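Local structure of intramolecular trans-sialidase (Macrobdella decora, 3SLI) at residues L6-N11 against I172-V177; Y20-E25 against D151-G156; T38-Y43 against F110-L115. The protein cleaves terminal sialic acid from glycoconjugates by an intramolecular transfer that releases it as 2,7-anhydro-Neu5Ac. All coordinates share one frame; numbering follows the deposited sequence.

In the fold
All three contacts belong to the N-terminal domain, a concanavalin-like sandwich of two antiparallel sheets. Contacts 1 and 3 lie in the same sheet, their centres about 9 Å apart, because strand 170-178 pairs with strand 5-14 on one side and strand 37-45 on the other; a probable hydrogen bond joins Asp174 O to Ser42 N at 2.8 Å. Contact 2 closes an edge of the opposing sheet, with its centre about 12 Å from that of contact 1 and 17 Å from that of contact 3. Across the sandwich Ile175 CD1 packs on Leu155 CD1 at 3.7 Å. The sialic acid site is expected in the separate catalytic propeller, as in other sialidases.

Contact 1: L6-N11 against I172-V177; sequences LMEKNN and IGDIKV
Ile175 lays its CG2 methyl 3.5 Å from CB of Lys9, on the well-packed face of this antiparallel pair. Its CG1 branch, anti to the backbone N (chi1 -178°), is directed instead into the interior, where Ile175 also meets Leu41. Further along this face Met7 CB comes 4.3 Å from Val177 CB, and the Met7 chain departs toward Ala28 and Val31 of helix 28-31. Two 3.0 Å bonds, Lys9 N to Ile175 O and Ile175 N to Lys9 O, fix the register.

The other face is polar and looser, with Glu8 and Asn10 exposed. Glu8 and Lys176 run side by side, pointing the same way, yet Lys176 NZ reaches Glu8 OE2 only weakly, at 3.4 Å. Lys176 NZ holds Asp174 OD2 more firmly, in a 2.9 Å salt bridge met on the syn side; the shared ammonium group probably eases the proximity of the two carboxylates. Asn10 ND2 donates to the anti lone pair of Asp174 OD1 at 3.3 Å, amide and carboxylate planes 57° apart.

Where the chain turns its corner, Leu6 N binds Val177 O at 2.7 Å and Met7 N binds it weakly, forming a classic beta bulge in a sheet of the concanavalin-like sandwich.

Contact 2: Y20-E25 against D151-G156; sequences YSLDQE and DNVTLG
Asp23 OD1 receives the backbone N-H of Val153 at 2.8 Å, in a nearly straight bond (163°) that meets the oxygen almost along its C-O axis. A water also donates to OD1, weakly, and gives a stronger bond to Thr154 OG1 at 2.7 Å. From there the polar chain runs on along the second segment: Thr154 OG1 donates to Asn152 OD1 at 2.9 Å, and Asn152 ND2 donates to Asp151 OD1 at 3.0 Å, the acceptor lying in the amide plane. Asp151 OD2 is held in turn by Ser60 OG. The backbone of Asp23 is tied down as well: Asp23 N binds Ser21 OG at 3.3 Å in an ST turn, and Leu22 to Glu25 form a type I beta turn.

The two-residue strand 20-21 is an outermost strand of the six-stranded sheet of the concanavalin-like sandwich, antiparallel to strand 152-155. Leu22 N extends the pairing past it, reaching Val153 O at 2.9 Å.

Beside these polar groups, Leu22 dips toward the partner strand: its CB meets Val153 CG1 at 3.8 Å, the two side chains at about a right angle, and its CD1 touches Leu155 CD1 at 3.6 Å. Its other methyl, CD2, sits in plane at the edge of the Tyr20 ring. With CG anti to the backbone N (chi1 -172°), Tyr20 stretches its ring over to Lys9 and Val12 of strand 5-14, with Leu155 CD2 oblique to it.

Contact 3: T38-Y43 against F110-L115; sequences TIILSY and FNTVAL
Tyr43 leans its ring across to the neighbouring strand, where CE1 lies 3.6 Å from Asn111 CB and 4.0 Å from Val113 CG1. The valine methyl comes in at the ring edge, near its plane. This reach follows from a chi1 of 76°, which sets the tyrosine CG between the backbone N and the carbonyl carbon; Leu41 takes up the same kind of position (chi1 65°), and its CD2 meets Val113 CG2 at 3.9 Å. Val113 is thus touched through one methyl by the tyrosine and through the other by the leucine. Ile39 and Leu115 carry the apolar part of this face further.

On the opposite face the contacts are smaller and partly polar. Ile40 CB faces Ala114 CB at 4.1 Å. Ser42 OG approaches Phe110 CD2 to 3.4 Å, oblique to the ring, and a water bridges the two hydroxyls, 3.0 Å from Ser42 OG and 2.7 Å from Thr112 OG1.

These side chains are placed by the backbones, which run antiparallel at 169°. Ile39 with Leu115, Leu41 with Val113 and Tyr43 with Asn111 each exchange two N-H to O bonds, six bonds in all.

Farther out, Leu54 of strand 51-58 packs on Leu41, Tyr43 and Val113, while Ile71 of strand 67-74 covers Ile39 and Leu115; both belong to the opposing sheet of the sandwich. Ile40 and Ala114 pack against helix 184-191, and Thr112 OG1 has a second partner in Thr194 OG1.

The chemistry is therefore two-sided: one face contributes mostly apolar side chains to the interior between the sheets, whereas the other pairs small apolar groups against the helix at one end and holds a water between two hydroxyls at the other.

Contact 1: L6-N11 against I172-V177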
loop_
_atom_site.group_PDB
_atom_site.type_symbol
_atom_site.label_atom_id
_atom_site.label_comp_id
_atom_site.label_asym_id
_atom_site.label_seq_id
_atom_site.Cartn_x
_atom_site.Cartn_y
_atom_site.Cartn_z
ATOM N N LEU A 6 25.747 -2.758 31.139
ATOM C CA LEU A 6 25.897 -1.760 32.189
ATOM C C LEU A 6 24.683 -1.768 33.108
ATOM O O LEU A 6 24.790 -1.466 34.294
ATOM C CB LEU A 6 26.031 -0.353 31.585
ATOM C CG LEU A 6 27.194 -0.051 30.641
ATOM C CD1 LEU A 6 27.160 1.423 30.251
ATOM C CD2 LEU A 6 28.530 -0.411 31.315
ATOM N N MET A 7 23.529 -2.147 32.563
ATOM C CA MET A 7 22.298 -2.130 33.332
ATOM C C MET A 7 21.273 -3.056 32.692
ATOM O O MET A 7 21.207 -3.161 31.469
ATOM C CB MET A 7 21.767 -0.690 33.329
ATOM C CG MET A 7 20.589 -0.393 34.227
ATOM S SD MET A 7 20.100 1.358 34.050
ATOM C CE MET A 7 21.246 2.172 35.191
ATOM N N GLU A 8 20.500 -3.745 33.521
ATOM C CA GLU A 8 19.459 -4.637 33.042
ATOM C C GLU A 8 18.331 -4.592 34.048
ATOM O O GLU A 8 18.566 -4.513 35.257
ATOM C CB GLU A 8 19.967 -6.070 32.874
ATOM C CG GLU A 8 18.899 -7.006 32.321
ATOM C CD GLU A 8 19.393 -8.416 32.052
ATOM O OE1 GLU A 8 20.546 -8.581 31.599
ATOM O OE2 GLU A 8 18.607 -9.363 32.271
ATOM N N LYS A 9 17.103 -4.603 33.548
ATOM C CA LYS A 9 15.928 -4.555 34.404
ATOM C C LYS A 9 14.855 -5.401 33.733
ATOM O O LYS A 9 14.834 -5.530 32.505
ATOM C CB LYS A 9 15.461 -3.106 34.569
ATOM C CG LYS A 9 14.822 -2.795 35.911
ATOM C CD LYS A 9 15.845 -2.808 37.039
ATOM C CE LYS A 9 15.204 -2.410 38.353
ATOM N NZ LYS A 9 14.050 -3.281 38.688
ATOM N N ASN A 10 13.940 -5.937 34.528
ATOM C CA ASN A 10 12.907 -6.809 33.995
ATOM C C ASN A 10 11.541 -6.594 34.656
ATOM O O ASN A 10 11.462 -6.278 35.842
ATOM C CB ASN A 10 13.384 -8.262 34.165
ATOM C CG ASN A 10 12.339 -9.277 33.780
ATOM O OD1 ASN A 10 11.773 -9.953 34.640
ATOM N ND2 ASN A 10 12.084 -9.407 32.485
ATOM N N ASN A 11 10.479 -6.736 33.859
ATOM C CA ASN A 11 9.088 -6.593 34.304
ATOM C C ASN A 11 8.791 -5.362 35.158
ATOM O O ASN A 11 8.383 -5.475 36.312
ATOM C CB ASN A 11 8.618 -7.871 35.016
ATOM C CG ASN A 11 8.752 -9.117 34.138
ATOM O OD1 ASN A 11 8.793 -9.029 32.906
ATOM N ND2 ASN A 11 8.832 -10.282 34.772
ATOM N N ILE A 172 7.489 -2.185 30.921
ATOM C CA ILE A 172 8.776 -2.354 30.259
ATOM C C ILE A 172 9.082 -3.823 30.590
ATOM O O ILE A 172 9.395 -4.160 31.736
ATOM C CB ILE A 172 9.887 -1.439 30.842
ATOM C CG1 ILE A 172 9.537 0.042 30.644
ATOM C CG2 ILE A 172 11.225 -1.749 30.165
ATOM C CD1 ILE A 172 9.418 0.467 29.196
ATOM N N GLY A 173 8.881 -4.699 29.611
ATOM C CA GLY A 173 9.123 -6.116 29.816
ATOM C C GLY A 173 10.567 -6.419 30.158
ATOM O O GLY A 173 10.853 -7.211 31.061
ATOM N N ASP A 174 11.485 -5.755 29.465
ATOM C CA ASP A 174 12.898 -5.972 29.693
ATOM C C ASP A 174 13.700 -4.848 29.064
ATOM O O ASP A 174 13.268 -4.243 28.083
ATOM C CB ASP A 174 13.315 -7.310 29.058
ATOM C CG ASP A 174 14.641 -7.829 29.588
ATOM O OD1 ASP A 174 14.641 -8.488 30.656
ATOM O OD2 ASP A 174 15.682 -7.581 28.939
ATOM N N ILE A 175 14.835 -4.529 29.675
ATOM C CA ILE A 175 15.742 -3.528 29.145
ATOM C C ILE A 175 17.173 -3.950 29.459
ATOM O O ILE A 175 17.460 -4.429 30.557
ATOM C CB ILE A 175 15.495 -2.091 29.691
ATOM C CG1 ILE A 175 16.476 -1.125 29.013
ATOM C CG2 ILE A 175 15.639 -2.035 31.216
ATOM C CD1 ILE A 175 16.342 0.311 29.442
ATOM N N LYS A 176 18.036 -3.827 28.462
ATOM C CA LYS A 176 19.452 -4.152 28.578
ATOM C C LYS A 176 20.202 -3.005 27.925
ATOM O O LYS A 176 19.882 -2.604 26.798
ATOM C CB LYS A 176 19.784 -5.453 27.840
ATOM C CG LYS A 176 19.344 -6.722 28.546
ATOM C CD LYS A 176 19.678 -7.941 27.703
ATOM C CE LYS A 176 19.412 -9.234 28.463
ATOM N NZ LYS A 176 17.989 -9.375 28.893
ATOM N N VAL A 177 21.162 -2.447 28.652
ATOM C CA VAL A 177 21.972 -1.341 28.158
ATOM C C VAL A 177 23.415 -1.841 28.092
ATOM O O VAL A 177 23.963 -2.276 29.114
ATOM C CB VAL A 177 21.898 -0.120 29.119
ATOM C CG1 VAL A 177 22.682 1.052 28.554
ATOM C CG2 VAL A 177 20.452 0.275 29.369
#

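Contact 2: Y20-E25 against D151-G156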
loop_
_atom_site.group_PDB
_atom_site.type_symbol
_atom_site.label_atom_id
_atom_site.label_comp_id
_atom_site.label_asym_id
_atom_site.label_seq_id
_atom_site.Cartn_x
_atom_site.Cartn_y
_atom_site.Cartn_z
ATOM N N TYR A 20 9.865 5.917 35.964
ATOM C CA TYR A 20 10.523 4.990 36.889
ATOM C C TYR A 20 12.002 5.348 36.931
ATOM O O TYR A 20 12.661 5.373 35.895
ATOM C CB TYR A 20 10.350 3.538 36.418
ATOM C CG TYR A 20 10.827 2.502 37.416
ATOM C CD1 TYR A 20 12.166 2.101 37.456
ATOM C CD2 TYR A 20 9.935 1.915 38.320
ATOM C CE1 TYR A 20 12.606 1.133 38.376
ATOM C CE2 TYR A 20 10.362 0.953 39.237
ATOM C CZ TYR A 20 11.699 0.565 39.257
ATOM O OH TYR A 20 12.111 -0.405 40.141
ATOM N N SER A 21 12.517 5.613 38.129
ATOM C CA SER A 21 13.915 5.988 38.307
ATOM C C SER A 21 14.896 4.819 38.352
ATOM O O SER A 21 14.707 3.869 39.107
ATOM C CB SER A 21 14.080 6.820 39.576
ATOM O OG SER A 21 15.457 7.077 39.824
ATOM N N LEU A 22 15.954 4.911 37.553
ATOM C CA LEU A 22 16.999 3.890 37.508
ATOM C C LEU A 22 18.300 4.473 38.076
ATOM O O LEU A 22 19.390 3.934 37.857
ATOM C CB LEU A 22 17.233 3.431 36.071
ATOM C CG LEU A 22 16.081 2.658 35.433
ATOM C CD1 LEU A 22 16.433 2.310 34.003
ATOM C CD2 LEU A 22 15.791 1.412 36.249
ATOM N N ASP A 23 18.171 5.588 38.792
ATOM C CA ASP A 23 19.311 6.277 39.386
ATOM C C ASP A 23 20.077 5.439 40.416
ATOM O O ASP A 23 21.283 5.613 40.560
ATOM C CB ASP A 23 18.864 7.608 40.027
ATOM C CG ASP A 23 18.285 8.602 39.010
ATOM O OD1 ASP A 23 18.350 8.339 37.795
ATOM O OD2 ASP A 23 17.765 9.659 39.432
ATOM N N GLN A 24 19.392 4.538 41.124
ATOM C CA GLN A 24 20.061 3.713 42.132
ATOM C C GLN A 24 20.708 2.426 41.610
ATOM O O GLN A 24 21.308 1.683 42.391
ATOM C CB GLN A 24 19.139 3.408 43.337
ATOM C CG GLN A 24 17.973 2.398 43.121
ATOM C CD GLN A 24 18.377 0.902 43.048
ATOM O OE1 GLN A 24 17.699 0.101 42.391
ATOM N NE2 GLN A 24 19.454 0.529 43.736
ATOM N N GLU A 25 20.573 2.146 40.313
ATOM C CA GLU A 25 21.174 0.944 39.741
ATOM C C GLU A 25 22.692 1.053 39.824
ATOM O O GLU A 25 23.254 2.138 39.658
ATOM C CB GLU A 25 20.752 0.750 38.281
ATOM C CG GLU A 25 19.265 0.478 38.080
ATOM C CD GLU A 25 18.817 -0.831 38.695
ATOM O OE1 GLU A 25 19.452 -1.875 38.418
ATOM O OE2 GLU A 25 17.828 -0.818 39.453
ATOM N N ASP A 151 21.906 14.013 35.150
ATOM C CA ASP A 151 21.652 13.714 36.555
ATOM C C ASP A 151 20.586 12.643 36.776
ATOM O O ASP A 151 20.110 12.460 37.896
ATOM C CB ASP A 151 21.252 15.001 37.304
ATOM C CG ASP A 151 19.880 15.548 36.879
ATOM O OD1 ASP A 151 19.289 15.050 35.894
ATOM O OD2 ASP A 151 19.386 16.482 37.544
ATOM N N ASN A 152 20.195 11.944 35.713
ATOM C CA ASN A 152 19.166 10.924 35.858
ATOM C C ASN A 152 19.110 9.933 34.701
ATOM O O ASN A 152 19.565 10.220 33.588
ATOM C CB ASN A 152 17.782 11.580 36.040
ATOM C CG ASN A 152 17.173 12.061 34.718
ATOM O OD1 ASN A 152 16.476 11.306 34.038
ATOM N ND2 ASN A 152 17.436 13.310 34.356
ATOM N N VAL A 153 18.584 8.750 35.010
ATOM C CA VAL A 153 18.377 7.668 34.057
ATOM C C VAL A 153 16.939 7.307 34.392
ATOM O O VAL A 153 16.635 6.919 35.529
ATOM C CB VAL A 153 19.295 6.448 34.317
ATOM C CG1 VAL A 153 18.985 5.345 33.303
ATOM C CG2 VAL A 153 20.758 6.858 34.213
ATOM N N THR A 154 16.050 7.462 33.416
ATOM C CA THR A 154 14.632 7.222 33.636
ATOM C C THR A 154 13.963 6.344 32.578
ATOM O O THR A 154 14.298 6.383 31.393
ATOM C CB THR A 154 13.869 8.588 33.715
ATOM O OG1 THR A 154 14.448 9.404 34.742
ATOM C CG2 THR A 154 12.389 8.388 34.018
ATOM N N LEU A 155 12.998 5.568 33.046
ATOM C CA LEU A 155 12.203 4.679 32.217
ATOM C C LEU A 155 10.797 5.299 32.172
ATOM O O LEU A 155 10.322 5.843 33.177
ATOM C CB LEU A 155 12.125 3.314 32.911
ATOM C CG LEU A 155 12.573 2.002 32.271
ATOM C CD1 LEU A 155 13.859 2.171 31.500
ATOM C CD2 LEU A 155 12.685 0.935 33.368
ATOM N N GLY A 156 10.160 5.257 31.003
ATOM C CA GLY A 156 8.803 5.773 30.862
ATOM C C GLY A 156 8.575 7.273 30.840
ATOM O O GLY A 156 7.453 7.734 31.058
HETATM O O HOH W 1 15.178 9.005 37.339
#

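Contact 3: T38-Y43 against F110-L115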
loop_
_atom_site.group_PDB
_atom_site.type_symbol
_atom_site.label_atom_id
_atom_site.label_comp_id
_atom_site.label_asym_id
_atom_site.label_seq_id
_atom_site.Cartn_x
_atom_site.Cartn_y
_atom_site.Cartn_z
ATOM N N THR A 38 24.467 0.340 23.100
ATOM C CA THR A 38 23.277 -0.272 22.524
ATOM C C THR A 38 22.208 -0.405 23.600
ATOM O O THR A 38 22.506 -0.767 24.736
ATOM C CB THR A 38 23.575 -1.702 21.984
ATOM O OG1 THR A 38 24.733 -1.675 21.134
ATOM C CG2 THR A 38 22.386 -2.227 21.180
ATOM N N ILE A 39 20.969 -0.069 23.261
ATOM C CA ILE A 39 19.868 -0.209 24.204
ATOM C C ILE A 39 18.811 -1.051 23.525
ATOM O O ILE A 39 18.461 -0.810 22.369
ATOM C CB ILE A 39 19.209 1.135 24.613
ATOM C CG1 ILE A 39 20.207 2.047 25.332
ATOM C CG2 ILE A 39 18.021 0.868 25.530
ATOM C CD1 ILE A 39 20.904 3.017 24.414
ATOM N N ILE A 40 18.364 -2.087 24.211
ATOM C CA ILE A 40 17.328 -2.934 23.664
ATOM C C ILE A 40 16.274 -3.137 24.730
ATOM O O ILE A 40 16.591 -3.412 25.894
ATOM C CB ILE A 40 17.884 -4.285 23.115
ATOM C CG1 ILE A 40 16.739 -5.268 22.874
ATOM C CG2 ILE A 40 18.923 -4.867 24.038
ATOM C CD1 ILE A 40 17.018 -6.211 21.760
ATOM N N LEU A 41 15.019 -2.924 24.358
ATOM C CA LEU A 41 13.950 -3.099 25.314
ATOM C C LEU A 41 12.648 -3.607 24.731
ATOM O O LEU A 41 12.342 -3.400 23.553
ATOM C CB LEU A 41 13.716 -1.826 26.140
ATOM C CG LEU A 41 13.217 -0.491 25.594
ATOM C CD1 LEU A 41 12.730 0.319 26.784
ATOM C CD2 LEU A 41 14.313 0.268 24.863
ATOM N N SER A 42 11.933 -4.338 25.574
ATOM C CA SER A 42 10.646 -4.934 25.261
ATOM C C SER A 42 9.637 -4.118 26.069
ATOM O O SER A 42 9.838 -3.904 27.262
ATOM C CB SER A 42 10.659 -6.390 25.747
ATOM O OG SER A 42 9.438 -7.055 25.484
ATOM N N TYR A 43 8.559 -3.661 25.441
ATOM C CA TYR A 43 7.563 -2.863 26.165
ATOM C C TYR A 43 6.156 -3.125 25.654
ATOM O O TYR A 43 5.975 -3.608 24.534
ATOM C CB TYR A 43 7.849 -1.358 26.001
ATOM C CG TYR A 43 7.433 -0.830 24.640
ATOM C CD1 TYR A 43 8.302 -0.902 23.557
ATOM C CD2 TYR A 43 6.130 -0.348 24.412
ATOM C CE1 TYR A 43 7.892 -0.525 22.277
ATOM C CE2 TYR A 43 5.711 0.028 23.132
ATOM C CZ TYR A 43 6.597 -0.066 22.074
ATOM O OH TYR A 43 6.204 0.257 20.798
ATOM N N PHE A 110 3.412 -6.765 23.181
ATOM C CA PHE A 110 4.773 -6.276 23.365
ATOM C C PHE A 110 5.491 -6.050 22.044
ATOM O O PHE A 110 5.304 -6.796 21.081
ATOM C CB PHE A 110 5.601 -7.269 24.193
ATOM C CG PHE A 110 5.362 -7.184 25.671
ATOM C CD1 PHE A 110 4.277 -7.831 26.256
ATOM C CD2 PHE A 110 6.227 -6.456 26.483
ATOM C CE1 PHE A 110 4.055 -7.752 27.636
ATOM C CE2 PHE A 110 6.018 -6.369 27.858
ATOM C CZ PHE A 110 4.930 -7.018 28.439
ATOM N N ASN A 111 6.301 -5.004 21.997
ATOM C CA ASN A 111 7.101 -4.709 20.822
ATOM C C ASN A 111 8.526 -4.733 21.362
ATOM O O ASN A 111 8.744 -4.473 22.552
ATOM C CB ASN A 111 6.781 -3.321 20.245
ATOM C CG ASN A 111 5.373 -3.236 19.656
ATOM O OD1 ASN A 111 4.392 -3.072 20.383
ATOM N ND2 ASN A 111 5.277 -3.319 18.338
ATOM N N THR A 112 9.481 -5.091 20.518
ATOM C CA THR A 112 10.873 -5.141 20.935
ATOM C C THR A 112 11.642 -4.190 20.035
ATOM O O THR A 112 11.624 -4.322 18.805
ATOM C CB THR A 112 11.432 -6.578 20.841
ATOM O OG1 THR A 112 10.488 -7.493 21.418
ATOM C CG2 THR A 112 12.761 -6.685 21.604
ATOM N N VAL A 113 12.311 -3.220 20.652
ATOM C CA VAL A 113 13.060 -2.210 19.913
ATOM C C VAL A 113 14.523 -2.112 20.358
ATOM O O VAL A 113 14.889 -2.612 21.429
ATOM C CB VAL A 113 12.368 -0.820 20.055
ATOM C CG1 VAL A 113 10.896 -0.950 19.727
ATOM C CG2 VAL A 113 12.540 -0.263 21.473
ATOM N N ALA A 114 15.341 -1.458 19.538
ATOM C CA ALA A 114 16.756 -1.289 19.839
ATOM C C ALA A 114 17.357 -0.082 19.148
ATOM O O ALA A 114 16.993 0.259 18.020
ATOM C CB ALA A 114 17.550 -2.540 19.443
ATOM N N LEU A 115 18.268 0.576 19.850
ATOM C CA LEU A 115 18.983 1.706 19.296
ATOM C C LEU A 115 20.457 1.360 19.438
ATOM O O LEU A 115 20.914 0.969 20.517
ATOM C CB LEU A 115 18.701 3.003 20.056
ATOM C CG LEU A 115 19.742 4.030 19.606
ATOM C CD1 LEU A 115 19.300 4.702 18.319
ATOM C CD2 LEU A 115 20.031 5.021 20.692
HETATM O O HOH W 2 10.396 -9.135 23.616
#